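PDB 5GZS: GGDEF family protein from Vibrio cholerae, which is a diguanylate cyclase (CdgH) that probably makes cyclic di-GMP, with one of its two periplasmic solute-binding-protein-like regions binding arginine. Local coordinates for residues A[302-307]-A[412-417]. Sequence-based numbering, arbitrary orientation.
Sequences AYFSES and DIAIGF
Y303 and F417 face each other as an antiparallel hydrogen-bonded pair: Y303 N donates to F417 O at 2.9 Å, and F417 N returns a bond to Y303 O. Two residues on, past the non-hydrogen-bonded pair F304 and G416, S305 N reaches I415 O at 2.9 Å, but the answering bond is not made by a backbone carbonyl. I415 N instead donates to the side-chain oxygen S305 OG, 3.1 Å away and nearly straight at 165°. With chi1 at 79°, OG sits between the backbone N and the carbonyl carbon of S305, and from there it also donates to E306 O at 2.7 Å. The hydroxyl thus takes one bond from 412-417 and gives one within 302-307. Strand 303-304 is an outermost strand, within this chain, of a five-stranded mixed sheet in the second family 3 solute-binding-protein-like region, and 414-417 lies between it and strand 288-292. A414 CB points toward 302-307 and lies beside S305 O. F417 turns the edge of its ring to 302-307, with Y303 O 3.6 Å from CD1 and S305 N 3.9 Å from CE1. F304, on the other face, sets its ring obliquely beside G416, CD1 to CA 4.2 Å. Further out, helix 421-435 lies over the Y303 and F417 face, where F430 meets the F417 ring, S431 OG bonds E306 N and K435 forms a salt bridge with E306. F304 touches I292 of strand 288-292.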
loop_
_atom_site.group_PDB
_atom_site.type_symbol
_atom_site.label_atom_id
_atom_site.label_comp_id
_atom_site.label_asym_id
_atom_site.label_seq_id
_atom_site.Cartn_x
_atom_site.Cartn_y
_atom_site.Cartn_z
ATOM N N ALA A 302 28.096 7.445 -1.565
ATOM C CA ALA A 302 27.835 8.030 -0.257
ATOM C C ALA A 302 27.165 7.009 0.654
ATOM O O ALA A 302 26.670 5.987 0.198
ATOM C CB ALA A 302 26.981 9.274 -0.392
ATOM N N TYR A 303 27.183 7.285 1.950
ATOM C CA TYR A 303 26.472 6.484 2.933
ATOM C C TYR A 303 25.079 7.061 3.064
ATOM O O TYR A 303 24.916 8.280 2.955
ATOM C CB TYR A 303 27.191 6.516 4.276
ATOM C CG TYR A 303 28.524 5.800 4.328
ATOM C CD1 TYR A 303 28.683 4.532 3.783
ATOM C CD2 TYR A 303 29.615 6.384 4.941
ATOM C CE1 TYR A 303 29.903 3.874 3.859
ATOM C CE2 TYR A 303 30.824 5.740 5.020
ATOM C CZ TYR A 303 30.971 4.480 4.486
ATOM O OH TYR A 303 32.194 3.833 4.555
ATOM N N PHE A 304 24.079 6.218 3.321
ATOM C CA PHE A 304 22.684 6.668 3.277
ATOM C C PHE A 304 21.882 6.339 4.524
ATOM O O PHE A 304 21.906 5.212 4.989
ATOM C CB PHE A 304 21.967 6.051 2.070
ATOM C CG PHE A 304 22.529 6.471 0.744
ATOM C CD1 PHE A 304 22.112 7.642 0.146
ATOM C CD2 PHE A 304 23.457 5.677 0.081
ATOM C CE1 PHE A 304 22.623 8.033 -1.077
ATOM C CE2 PHE A 304 23.978 6.065 -1.154
ATOM C CZ PHE A 304 23.559 7.246 -1.729
ATOM N N SER A 305 21.162 7.316 5.062
ATOM C CA SER A 305 20.196 7.038 6.122
ATOM C C SER A 305 19.095 6.223 5.503
ATOM O O SER A 305 19.016 6.171 4.280
ATOM C CB SER A 305 19.591 8.312 6.701
ATOM O OG SER A 305 18.577 8.789 5.818
ATOM N N GLU A 306 18.235 5.627 6.335
ATOM C CA GLU A 306 16.993 5.011 5.870
ATOM C C GLU A 306 16.178 6.078 5.185
ATOM O O GLU A 306 16.415 7.256 5.433
ATOM C CB GLU A 306 16.195 4.401 7.032
ATOM C CG GLU A 306 16.777 3.099 7.604
ATOM C CD GLU A 306 15.980 2.587 8.791
ATOM O OE1 GLU A 306 14.889 3.156 9.045
ATOM O OE2 GLU A 306 16.438 1.632 9.472
ATOM N N SER A 307 15.231 5.681 4.330
ATOM C CA SER A 307 14.383 6.644 3.610
ATOM C C SER A 307 13.505 7.436 4.572
ATOM O O SER A 307 13.233 6.973 5.661
ATOM C CB SER A 307 13.503 5.938 2.585
ATOM O OG SER A 307 14.232 4.922 1.925
ATOM N N ASP A 412 12.675 6.225 -3.286
ATOM C CA ASP A 412 13.096 6.601 -1.938
ATOM C C ASP A 412 13.933 7.865 -1.852
ATOM O O ASP A 412 14.810 8.117 -2.666
ATOM C CB ASP A 412 13.874 5.446 -1.312
ATOM C CG ASP A 412 12.994 4.239 -1.041
ATOM O OD1 ASP A 412 11.950 4.411 -0.377
ATOM O OD2 ASP A 412 13.333 3.130 -1.513
ATOM N N ILE A 413 13.663 8.662 -0.837
ATOM C CA ILE A 413 14.503 9.801 -0.551
ATOM C C ILE A 413 15.172 9.548 0.806
ATOM O O ILE A 413 14.508 9.141 1.767
ATOM C CB ILE A 413 13.676 11.098 -0.572
ATOM C CG1 ILE A 413 13.468 11.552 -2.013
ATOM C CG2 ILE A 413 14.338 12.207 0.204
ATOM C CD1 ILE A 413 12.735 12.875 -2.113
ATOM N N ALA A 414 16.495 9.744 0.858
ATOM C CA ALA A 414 17.291 9.598 2.083
ATOM C C ALA A 414 18.210 10.778 2.279
ATOM O O ALA A 414 18.298 11.659 1.415
ATOM C CB ALA A 414 18.114 8.331 2.046
ATOM N N ILE A 415 18.898 10.778 3.421
ATOM C CA ILE A 415 20.034 11.667 3.651
ATOM C C ILE A 415 21.299 10.943 3.240
ATOM O O ILE A 415 21.491 9.766 3.585
ATOM C CB ILE A 415 20.184 12.079 5.126
ATOM C CG1 ILE A 415 18.874 12.612 5.702
ATOM C CG2 ILE A 415 21.285 13.097 5.280
ATOM C CD1 ILE A 415 19.000 12.955 7.165
ATOM N N GLY A 416 22.168 11.644 2.517
ATOM C CA GLY A 416 23.448 11.096 2.082
ATOM C C GLY A 416 24.539 11.644 2.964
ATOM O O GLY A 416 24.457 12.797 3.397
ATOM N N PHE A 417 25.558 10.833 3.247
ATOM C CA PHE A 417 26.661 11.290 4.114
ATOM C C PHE A 417 27.934 10.991 3.408
ATOM O O PHE A 417 28.009 9.999 2.679
ATOM C CB PHE A 417 26.671 10.601 5.483
ATOM C CG PHE A 417 25.406 10.791 6.284
ATOM C CD1 PHE A 417 24.286 10.018 6.026
ATOM C CD2 PHE A 417 25.353 11.733 7.304
ATOM C CE1 PHE A 417 23.128 10.181 6.765
ATOM C CE2 PHE A 417 24.195 11.901 8.059
ATOM C CZ PHE A 417 23.081 11.121 7.787
#